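Local coordinates for protein taurine:2-oxoglutarate aminotransferase (PDB 6JIX) that probably transfers the amino group of taurine to 2-oxoglutarate, using pyridoxal 5'-phosphate as cofactor in the manner of class-III aminotransferases, at residues 178-186 / 374-384; 47-57 / 403-411. All coordinates share one frame; numbering follows the deposited sequence.

Overall arrangement
Interaction 1, 178-186 with 374-384, lies at the periphery, partly buried, its centre about 23 Å from the centre of the chain, and away from the annotated sites. A single arginine on the loop after strand 370-376 does most of the work there, reading backbone carbonyls at the end of a short helix. Interaction 2 is buried, its centre about 17 Å from the centre of the chain, and there strand pairing and aromatic rings packed against methionines and aliphatic side chains join distant parts of the chain beside a bound glutamate. Chemistry thus follows place in the fold. The two share no element and do not touch, their nearest atoms being about 9 Å apart, yet strand 383-384 and helix 395-404 follow one another in the chain.

Interaction 1 of 2, residues 178-186 / 374-384; sequences NMYEDGYTR and TIVKNKETREL
A Schellman motif ends the short helix 179-182, and Arg382 reaches across to it while lying flat on the ring of Tyr180. Gly183, with positive phi, is the residue at which the chain leaves helical geometry, and this turn presents two carbonyls to the guanidinium. Arg382 NH1 donates to Tyr180 O at 2.8 Å, in the carbonyl plane on a lone pair, and to Tyr184 O at 2.9 Å, a straighter bond (166°) whose donor is tilted from the carbonyl plane. Both acceptors lie close to the guanidinium plane, and Tyr180 O also takes the backbone N-H of Gly183. An extended chain from CG to NE carries Arg382 over the ring, where its CD sits on one face, 3.8 Å from the centroid of the Tyr180 ring. The ring and guanidinium planes are nearly parallel (8° apart) and displaced, an offset stack with an off-centre cation-pi component. With a leucine in place of Arg382, the carbonyls of Tyr180 and Tyr184 would probably lose their shared donor and the ring the flat cation on its face. Tyr180 CG stands anti to its own backbone nitrogen (chi1 -179°), which sends the ring toward strand 370-376. Leu384 CD2 meets the edge of that ring, while its other methyl, CD1, lies across the carboxylate end of Glu181, 3.6 Å from Glu181 CD.

Interaction 2 of 2, residues 47-57 / 403-411; sequences KRYTDMSSLLV and MDLGFSTFG. With GLU (glutamic acid), chain N.
Phe410, Met52 and Tyr49 bury the largest side-chain areas between 47-57 and 403-411, and each uses its side chain differently. The Phe410 ring packs against residues 53-57: Ser53 CB lies at its edge, 3.7 Å from Phe410 CD1, and Val57 CG2 is also near the ring plane, whereas Leu56 CD2 sits over a face. A chi1 of 78°, placing CG between the backbone nitrogen and the carbonyl carbon, swings the ring into this position. Met52 lies over one face of the Phe407 ring. Its CG sits over the ring centre, 3.5 Å from the centroid of Phe407, and the chain, bent at chi2 and chi3, brings CE past the rim, near CE2 and CZ of Phe407. Tyr49 in turn receives Met403 CE on its face, 4.0 Å from the Tyr49 centroid, with the sulfur farther out in an oblique Met-aromatic contact; its hydroxyl is bonded to Asp43.

Behind these side chains, strand 407-408, short and weakly bonded, runs parallel to strand 48-51 as the outermost strand, within this chain, of a small mixed sheet, pairing chain regions some 350 residues apart. Thr50 N donates to Gly406 O (2.7 Å), and Ser408 N returns a bond to Thr50 O. Gly406, at positive phi, closes the Schellman motif that ends helix 395-404, and its tight approach to the strand leaves little room for a side chain. Beyond the strands lies a glutamate pocket. The bound glutamate donates its N to Thr409 O at 3.2 Å, and its carboxylate oxygen O lies 2.6 Å from Ser408 OG. Leu55 N is held by Asp51 OD1 on the syn side of the carboxylate, and Pro84 and Tyr86 of the second subunit pack on Leu56 and Ser408.

Interaction 1 of 2, residues 178-186 / 374-384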
loop_
_atom_site.group_PDB
_atom_site.type_symbol
_atom_site.label_atom_id
_atom_site.label_comp_id
_atom_site.label_asym_id
_atom_site.label_seq_id
_atom_site.Cartn_x
_atom_site.Cartn_y
_atom_site.Cartn_z
ATOM N N ASN A 178 -5.947 -29.607 -0.358
ATOM C CA ASN A 178 -6.489 -29.389 -1.695
ATOM C C ASN A 178 -7.076 -30.735 -2.091
ATOM O O ASN A 178 -6.373 -31.591 -2.630
ATOM C CB ASN A 178 -5.429 -28.928 -2.698
ATOM C CG ASN A 178 -6.006 -28.684 -4.117
ATOM O OD1 ASN A 178 -7.101 -29.141 -4.460
ATOM N ND2 ASN A 178 -5.245 -27.972 -4.941
ATOM N N MET A 179 -8.371 -30.909 -1.821
ATOM C CA MET A 179 -8.977 -32.238 -1.860
ATOM C C MET A 179 -8.614 -33.009 -3.124
ATOM O O MET A 179 -8.123 -34.139 -3.046
ATOM C CB MET A 179 -10.486 -32.123 -1.705
ATOM C CG MET A 179 -10.871 -32.227 -0.265
ATOM S SD MET A 179 -12.635 -32.194 -0.053
ATOM C CE MET A 179 -12.884 -33.846 0.603
ATOM N N TYR A 180 -8.841 -32.424 -4.304
ATOM C CA TYR A 180 -8.548 -33.161 -5.529
ATOM C C TYR A 180 -7.069 -33.527 -5.623
ATOM O O TYR A 180 -6.721 -34.693 -5.837
ATOM C CB TYR A 180 -8.986 -32.370 -6.755
ATOM C CG TYR A 180 -8.706 -33.129 -8.030
ATOM C CD1 TYR A 180 -9.657 -33.994 -8.583
ATOM C CD2 TYR A 180 -7.472 -33.013 -8.673
ATOM C CE1 TYR A 180 -9.384 -34.708 -9.743
ATOM C CE2 TYR A 180 -7.195 -33.723 -9.841
ATOM C CZ TYR A 180 -8.145 -34.567 -10.367
ATOM O OH TYR A 180 -7.844 -35.268 -11.520
ATOM N N GLU A 181 -6.172 -32.546 -5.452
ATOM C CA GLU A 181 -4.746 -32.813 -5.642
ATOM C C GLU A 181 -4.177 -33.781 -4.598
ATOM O O GLU A 181 -3.083 -34.326 -4.797
ATOM C CB GLU A 181 -3.970 -31.499 -5.635
ATOM C CG GLU A 181 -4.211 -30.625 -6.869
ATOM C CD GLU A 181 -3.218 -29.487 -6.995
ATOM O OE1 GLU A 181 -2.157 -29.559 -6.341
ATOM O OE2 GLU A 181 -3.502 -28.528 -7.750
ATOM N N ASP A 182 -4.859 -33.968 -3.474
ATOM C CA ASP A 182 -4.408 -34.884 -2.443
ATOM C C ASP A 182 -5.004 -36.280 -2.598
ATOM O O ASP A 182 -4.647 -37.177 -1.833
ATOM C CB ASP A 182 -4.752 -34.330 -1.052
ATOM C CG ASP A 182 -4.024 -33.017 -0.730
ATOM O OD1 ASP A 182 -2.874 -32.803 -1.192
ATOM O OD2 ASP A 182 -4.616 -32.196 0.008
ATOM N N GLY A 183 -5.884 -36.497 -3.570
ATOM C CA GLY A 183 -6.410 -37.821 -3.820
ATOM C C GLY A 183 -7.817 -38.105 -3.335
ATOM O O GLY A 183 -8.247 -39.262 -3.406
ATOM N N TYR A 184 -8.545 -37.111 -2.831
ATOM C CA TYR A 184 -9.895 -37.323 -2.312
ATOM C C TYR A 184 -10.937 -36.723 -3.259
ATOM O O TYR A 184 -10.615 -36.221 -4.343
ATOM C CB TYR A 184 -10.030 -36.743 -0.903
ATOM C CG TYR A 184 -8.911 -37.131 0.037
ATOM C CD1 TYR A 184 -8.916 -38.354 0.704
ATOM C CD2 TYR A 184 -7.855 -36.273 0.259
ATOM C CE1 TYR A 184 -7.884 -38.705 1.569
ATOM C CE2 TYR A 184 -6.835 -36.607 1.111
ATOM C CZ TYR A 184 -6.851 -37.819 1.765
ATOM O OH TYR A 184 -5.816 -38.120 2.610
ATOM N N THR A 185 -12.200 -36.775 -2.829
ATOM C CA THR A 185 -13.348 -36.430 -3.672
ATOM C C THR A 185 -14.353 -35.606 -2.875
ATOM O O THR A 185 -14.950 -36.118 -1.921
ATOM C CB THR A 185 -14.005 -37.698 -4.226
ATOM O OG1 THR A 185 -13.001 -38.505 -4.858
ATOM C CG2 THR A 185 -15.079 -37.342 -5.239
ATOM N N ARG A 186 -14.568 -34.348 -3.294
ATOM C CA ARG A 186 -15.363 -33.392 -2.518
ATOM C C ARG A 186 -16.742 -33.925 -2.145
ATOM O O ARG A 186 -17.330 -33.495 -1.146
ATOM C CB ARG A 186 -15.493 -32.062 -3.282
ATOM C CG ARG A 186 -15.518 -30.803 -2.390
ATOM C CD ARG A 186 -15.119 -29.522 -3.155
ATOM N NE ARG A 186 -13.889 -29.701 -3.939
ATOM C CZ ARG A 186 -12.679 -29.287 -3.553
ATOM N NH1 ARG A 186 -12.538 -28.659 -2.391
ATOM N NH2 ARG A 186 -11.597 -29.503 -4.315
ATOM N N THR A 374 -9.354 -27.547 -12.467
ATOM C CA THR A 374 -8.055 -28.206 -12.384
ATOM C C THR A 374 -7.777 -28.922 -13.702
ATOM O O THR A 374 -8.506 -29.846 -14.084
ATOM C CB THR A 374 -7.985 -29.178 -11.213
ATOM O OG1 THR A 374 -8.225 -28.473 -9.987
ATOM C CG2 THR A 374 -6.605 -29.782 -11.172
ATOM N N ILE A 375 -6.730 -28.485 -14.394
ATOM C CA ILE A 375 -6.336 -29.042 -15.683
ATOM C C ILE A 375 -5.321 -30.157 -15.445
ATOM O O ILE A 375 -4.350 -29.987 -14.696
ATOM C CB ILE A 375 -5.755 -27.942 -16.587
ATOM C CG1 ILE A 375 -6.725 -26.763 -16.657
ATOM C CG2 ILE A 375 -5.473 -28.475 -17.969
ATOM C CD1 ILE A 375 -8.146 -27.156 -17.002
ATOM N N VAL A 376 -5.537 -31.297 -16.090
ATOM C CA VAL A 376 -4.707 -32.474 -15.877
ATOM C C VAL A 376 -4.160 -32.961 -17.212
ATOM O O VAL A 376 -4.802 -32.816 -18.257
ATOM C CB VAL A 376 -5.491 -33.603 -15.178
ATOM C CG1 VAL A 376 -5.881 -33.198 -13.753
ATOM C CG2 VAL A 376 -6.710 -33.966 -16.005
ATOM N N LYS A 377 -2.948 -33.532 -17.173
ATOM C CA LYS A 377 -2.400 -34.234 -18.329
ATOM C C LYS A 377 -2.992 -35.629 -18.478
ATOM O O LYS A 377 -2.828 -36.249 -19.535
ATOM C CB LYS A 377 -0.871 -34.344 -18.207
ATOM C CG LYS A 377 -0.073 -33.520 -19.223
ATOM C CD LYS A 377 1.303 -34.132 -19.487
ATOM C CE LYS A 377 2.017 -33.459 -20.661
ATOM N NZ LYS A 377 1.695 -34.056 -21.994
ATOM N N ASN A 378 -3.741 -36.090 -17.476
ATOM C CA ASN A 378 -4.144 -37.481 -17.365
ATOM C C ASN A 378 -5.226 -37.654 -16.306
ATOM O O ASN A 378 -4.926 -37.704 -15.109
ATOM C CB ASN A 378 -2.919 -38.325 -17.018
ATOM C CG ASN A 378 -3.080 -39.773 -17.394
ATOM O OD1 ASN A 378 -3.890 -40.513 -16.804
ATOM N ND2 ASN A 378 -2.295 -40.201 -18.385
ATOM N N LYS A 379 -6.487 -37.760 -16.728
ATOM C CA LYS A 379 -7.574 -37.837 -15.754
ATOM C C LYS A 379 -7.417 -39.037 -14.823
ATOM O O LYS A 379 -7.870 -38.987 -13.674
ATOM C CB LYS A 379 -8.931 -37.876 -16.472
ATOM C CG LYS A 379 -10.030 -37.003 -15.846
ATOM C CD LYS A 379 -11.124 -36.701 -16.852
ATOM C CE LYS A 379 -12.374 -36.132 -16.182
ATOM N NZ LYS A 379 -13.438 -37.157 -15.872
ATOM N N GLU A 380 -6.808 -40.129 -15.306
ATOM C CA GLU A 380 -6.837 -41.400 -14.577
ATOM C C GLU A 380 -5.790 -41.450 -13.467
ATOM O O GLU A 380 -6.084 -41.889 -12.348
ATOM C CB GLU A 380 -6.653 -42.565 -15.552
ATOM N N THR A 381 -4.567 -41.013 -13.758
ATOM C CA THR A 381 -3.506 -40.962 -12.762
ATOM C C THR A 381 -3.550 -39.696 -11.918
ATOM O O THR A 381 -2.755 -39.571 -10.981
ATOM C CB THR A 381 -2.135 -41.077 -13.454
ATOM O OG1 THR A 381 -1.783 -39.845 -14.095
ATOM C CG2 THR A 381 -2.165 -42.159 -14.507
ATOM N N ARG A 382 -4.447 -38.757 -12.238
ATOM C CA ARG A 382 -4.518 -37.423 -11.631
ATOM C C ARG A 382 -3.238 -36.628 -11.855
ATOM O O ARG A 382 -2.959 -35.680 -11.117
ATOM C CB ARG A 382 -4.847 -37.472 -10.133
ATOM C CG ARG A 382 -6.304 -37.748 -9.847
ATOM C CD ARG A 382 -6.819 -37.242 -8.502
ATOM N NE ARG A 382 -8.085 -37.922 -8.227
ATOM C CZ ARG A 382 -8.885 -37.696 -7.185
ATOM N NH1 ARG A 382 -8.570 -36.791 -6.263
ATOM N NH2 ARG A 382 -10.016 -38.389 -7.069
ATOM N N GLU A 383 -2.472 -36.961 -12.893
ATOM C CA GLU A 383 -1.262 -36.207 -13.196
ATOM C C GLU A 383 -1.617 -34.784 -13.619
ATOM O O GLU A 383 -2.339 -34.582 -14.601
ATOM C CB GLU A 383 -0.461 -36.908 -14.283
ATOM C CG GLU A 383 0.778 -36.135 -14.654
ATOM C CD GLU A 383 1.430 -36.681 -15.892
ATOM O OE1 GLU A 383 2.405 -36.055 -16.371
ATOM O OE2 GLU A 383 0.959 -37.741 -16.376
ATOM N N LEU A 384 -1.127 -33.800 -12.867
ATOM C CA LEU A 384 -1.471 -32.407 -13.133
ATOM C C LEU A 384 -0.814 -31.924 -14.420
ATOM O O LEU A 384 0.252 -32.399 -14.815
ATOM C CB LEU A 384 -1.054 -31.519 -11.963
ATOM C CG LEU A 384 -1.593 -31.983 -10.615
ATOM C CD1 LEU A 384 -1.241 -31.003 -9.526
ATOM C CD2 LEU A 384 -3.088 -32.144 -10.717
#

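Interaction 2 of 2, residues 47-57 / 403-411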
loop_
_atom_site.group_PDB
_atom_site.type_symbol
_atom_site.label_atom_id
_atom_site.label_comp_id
_atom_site.label_asym_id
_atom_site.label_seq_id
_atom_site.Cartn_x
_atom_site.Cartn_y
_atom_site.Cartn_z
ATOM N N LYS A 47 -10.338 -4.531 -30.749
ATOM C CA LYS A 47 -10.753 -5.867 -30.337
ATOM C C LYS A 47 -11.243 -5.844 -28.895
ATOM O O LYS A 47 -10.657 -5.189 -28.031
ATOM C CB LYS A 47 -9.630 -6.896 -30.487
ATOM C CG LYS A 47 -10.196 -8.325 -30.509
ATOM C CD LYS A 47 -9.259 -9.370 -29.938
ATOM C CE LYS A 47 -9.874 -10.763 -30.073
ATOM N NZ LYS A 47 -8.931 -11.723 -30.714
ATOM N N ARG A 48 -12.306 -6.588 -28.631
ATOM C CA ARG A 48 -12.970 -6.572 -27.339
ATOM C C ARG A 48 -12.625 -7.831 -26.551
ATOM O O ARG A 48 -12.715 -8.947 -27.078
ATOM C CB ARG A 48 -14.486 -6.464 -27.535
ATOM C CG ARG A 48 -15.317 -6.659 -26.283
ATOM C CD ARG A 48 -16.770 -6.813 -26.635
ATOM N NE ARG A 48 -17.090 -8.207 -26.930
ATOM C CZ ARG A 48 -18.296 -8.739 -26.776
ATOM N NH1 ARG A 48 -19.293 -7.986 -26.335
ATOM N NH2 ARG A 48 -18.503 -10.014 -27.063
ATOM N N TYR A 49 -12.254 -7.649 -25.287
ATOM C CA TYR A 49 -11.989 -8.758 -24.382
ATOM C C TYR A 49 -13.086 -8.784 -23.327
ATOM O O TYR A 49 -13.396 -7.753 -22.726
ATOM C CB TYR A 49 -10.590 -8.624 -23.744
ATOM C CG TYR A 49 -9.519 -8.559 -24.809
ATOM C CD1 TYR A 49 -8.934 -9.723 -25.321
ATOM C CD2 TYR A 49 -9.150 -7.337 -25.370
ATOM C CE1 TYR A 49 -7.983 -9.665 -26.345
ATOM C CE2 TYR A 49 -8.200 -7.263 -26.391
ATOM C CZ TYR A 49 -7.620 -8.428 -26.877
ATOM O OH TYR A 49 -6.680 -8.328 -27.885
ATOM N N THR A 50 -13.654 -9.959 -23.087
ATOM C CA THR A 50 -14.642 -10.125 -22.034
ATOM C C THR A 50 -13.878 -10.478 -20.769
ATOM O O THR A 50 -13.162 -11.490 -20.727
ATOM C CB THR A 50 -15.662 -11.217 -22.386
ATOM O OG1 THR A 50 -16.007 -11.135 -23.778
ATOM C CG2 THR A 50 -16.935 -11.071 -21.562
ATOM N N ASP A 51 -14.045 -9.659 -19.731
ATOM C CA ASP A 51 -13.196 -9.752 -18.545
ATOM C C ASP A 51 -13.725 -10.857 -17.627
ATOM O O ASP A 51 -14.341 -10.620 -16.584
ATOM C CB ASP A 51 -13.140 -8.403 -17.843
ATOM C CG ASP A 51 -12.116 -8.367 -16.737
ATOM O OD1 ASP A 51 -11.288 -9.306 -16.654
ATOM O OD2 ASP A 51 -12.142 -7.388 -15.953
ATOM N N MET A 52 -13.432 -12.098 -18.008
ATOM C CA MET A 52 -13.921 -13.255 -17.269
ATOM C C MET A 52 -13.168 -13.518 -15.954
ATOM O O MET A 52 -13.613 -14.362 -15.162
ATOM C CB MET A 52 -13.865 -14.479 -18.190
ATOM C CG MET A 52 -14.818 -14.364 -19.360
ATOM S SD MET A 52 -16.527 -14.113 -18.816
ATOM C CE MET A 52 -16.853 -15.745 -18.121
ATOM N N SER A 53 -12.082 -12.795 -15.670
ATOM C CA SER A 53 -11.391 -12.903 -14.390
ATOM C C SER A 53 -11.563 -11.652 -13.534
ATOM O O SER A 53 -10.901 -11.525 -12.494
ATOM C CB SER A 53 -9.899 -13.156 -14.609
ATOM O OG SER A 53 -9.247 -11.937 -14.950
ATOM N N SER A 54 -12.419 -10.719 -13.955
ATOM C CA SER A 54 -12.610 -9.461 -13.240
ATOM C C SER A 54 -11.277 -8.767 -12.981
ATOM O O SER A 54 -11.052 -8.190 -11.911
ATOM C CB SER A 54 -13.363 -9.683 -11.936
ATOM O OG SER A 54 -14.745 -9.671 -12.187
ATOM N N LEU A 55 -10.405 -8.797 -13.996
ATOM C CA LEU A 55 -9.005 -8.382 -13.916
ATOM C C LEU A 55 -8.262 -9.272 -12.914
ATOM O O LEU A 55 -7.938 -10.419 -13.241
ATOM C CB LEU A 55 -8.890 -6.892 -13.581
ATOM C CG LEU A 55 -9.400 -5.949 -14.678
ATOM C CD1 LEU A 55 -9.011 -4.496 -14.366
ATOM C CD2 LEU A 55 -8.870 -6.384 -16.032
ATOM N N LEU A 56 -8.036 -8.804 -11.683
ATOM C CA LEU A 56 -7.434 -9.686 -10.690
ATOM C C LEU A 56 -8.481 -10.113 -9.662
ATOM O O LEU A 56 -8.231 -10.073 -8.451
ATOM C CB LEU A 56 -6.228 -8.990 -10.034
ATOM C CG LEU A 56 -5.069 -8.871 -11.039
ATOM C CD1 LEU A 56 -4.012 -7.792 -10.702
ATOM C CD2 LEU A 56 -4.420 -10.246 -11.280
ATOM N N VAL A 57 -9.642 -10.567 -10.148
ATOM C CA VAL A 57 -10.795 -10.870 -9.299
ATOM C C VAL A 57 -11.077 -9.667 -8.397
ATOM O O VAL A 57 -11.288 -9.825 -7.188
ATOM C CB VAL A 57 -10.581 -12.158 -8.469
ATOM C CG1 VAL A 57 -11.902 -12.703 -8.001
ATOM C CG2 VAL A 57 -9.851 -13.218 -9.278
ATOM N N MET A 403 -7.465 -16.106 -24.470
ATOM C CA MET A 403 -7.428 -14.671 -24.728
ATOM C C MET A 403 -7.724 -14.371 -26.198
ATOM O O MET A 403 -8.327 -13.339 -26.513
ATOM C CB MET A 403 -6.057 -14.111 -24.293
ATOM C CG MET A 403 -5.880 -12.571 -24.244
ATOM S SD MET A 403 -6.870 -11.672 -22.994
ATOM C CE MET A 403 -6.200 -10.011 -23.047
ATOM N N ASP A 404 -7.357 -15.285 -27.100
ATOM C CA ASP A 404 -7.560 -15.079 -28.534
ATOM C C ASP A 404 -9.031 -15.035 -28.917
ATOM O O ASP A 404 -9.388 -14.367 -29.891
ATOM C CB ASP A 404 -6.844 -16.170 -29.323
ATOM C CG ASP A 404 -5.340 -16.016 -29.272
ATOM O OD1 ASP A 404 -4.635 -17.042 -29.405
ATOM O OD2 ASP A 404 -4.870 -14.863 -29.074
ATOM N N LEU A 405 -9.885 -15.763 -28.197
ATOM C CA LEU A 405 -11.331 -15.725 -28.392
ATOM C C LEU A 405 -12.004 -14.585 -27.615
ATOM O O LEU A 405 -13.232 -14.592 -27.466
ATOM C CB LEU A 405 -11.957 -17.069 -27.992
ATOM C CG LEU A 405 -11.318 -18.357 -28.513
ATOM C CD1 LEU A 405 -12.144 -19.569 -28.112
ATOM C CD2 LEU A 405 -11.155 -18.302 -30.013
ATOM N N GLY A 406 -11.229 -13.643 -27.070
ATOM C CA GLY A 406 -11.803 -12.592 -26.246
ATOM C C GLY A 406 -12.234 -13.032 -24.860
ATOM O O GLY A 406 -12.923 -12.279 -24.163
ATOM N N PHE A 407 -11.834 -14.219 -24.428
ATOM C CA PHE A 407 -12.125 -14.733 -23.094
ATOM C C PHE A 407 -10.869 -14.485 -22.265
ATOM O O PHE A 407 -9.918 -15.270 -22.314
ATOM C CB PHE A 407 -12.503 -16.210 -23.173
ATOM C CG PHE A 407 -13.019 -16.785 -21.893
ATOM C CD1 PHE A 407 -12.177 -16.974 -20.810
ATOM C CD2 PHE A 407 -14.349 -17.158 -21.781
ATOM C CE1 PHE A 407 -12.660 -17.526 -19.632
ATOM C CE2 PHE A 407 -14.841 -17.702 -20.606
ATOM C CZ PHE A 407 -13.996 -17.893 -19.531
ATOM N N SER A 408 -10.857 -13.367 -21.535
ATOM C CA SER A 408 -9.688 -12.920 -20.784
ATOM C C SER A 408 -9.766 -13.426 -19.348
ATOM O O SER A 408 -10.683 -13.061 -18.605
ATOM C CB SER A 408 -9.578 -11.392 -20.803
ATOM O OG SER A 408 -8.965 -10.911 -19.613
ATOM N N THR A 409 -8.786 -14.234 -18.951
ATOM C CA THR A 409 -8.709 -14.730 -17.586
ATOM C C THR A 409 -7.249 -15.023 -17.260
ATOM O O THR A 409 -6.340 -14.705 -18.037
ATOM C CB THR A 409 -9.626 -15.951 -17.408
ATOM O OG1 THR A 409 -9.812 -16.223 -16.015
ATOM C CG2 THR A 409 -9.062 -17.189 -18.115
ATOM N N PHE A 410 -7.026 -15.612 -16.088
ATOM C CA PHE A 410 -5.691 -16.000 -15.659
ATOM C C PHE A 410 -5.831 -17.208 -14.754
ATOM O O PHE A 410 -6.935 -17.613 -14.392
ATOM C CB PHE A 410 -4.960 -14.851 -14.942
ATOM C CG PHE A 410 -5.397 -14.648 -13.507
ATOM C CD1 PHE A 410 -6.597 -13.999 -13.209
ATOM C CD2 PHE A 410 -4.612 -15.107 -12.451
ATOM C CE1 PHE A 410 -7.011 -13.819 -11.880
ATOM C CE2 PHE A 410 -5.020 -14.927 -11.118
ATOM C CZ PHE A 410 -6.215 -14.286 -10.834
ATOM N N GLY A 411 -4.689 -17.766 -14.372
ATOM C CA GLY A 411 -4.672 -18.859 -13.420
ATOM C C GLY A 411 -3.322 -18.896 -12.744
ATOM O O GLY A 411 -2.401 -18.161 -13.102
HETATM N N GLU N . -5.161 -11.819 -17.558
HETATM C CA GLU N . -6.021 -11.265 -16.528
HETATM C C GLU N . -6.738 -10.001 -17.008
HETATM O O GLU N . -7.958 -10.042 -17.411
HETATM C CB GLU N . -5.140 -10.911 -15.340
HETATM C CG GLU N . -3.897 -10.194 -15.828
HETATM C CD GLU N . -2.907 -9.968 -14.696
HETATM O OE1 GLU N . -2.670 -10.973 -13.980
HETATM O OE2 GLU N . -2.350 -8.834 -14.473
HETATM O OXT GLU N . -6.094 -8.923 -16.985
#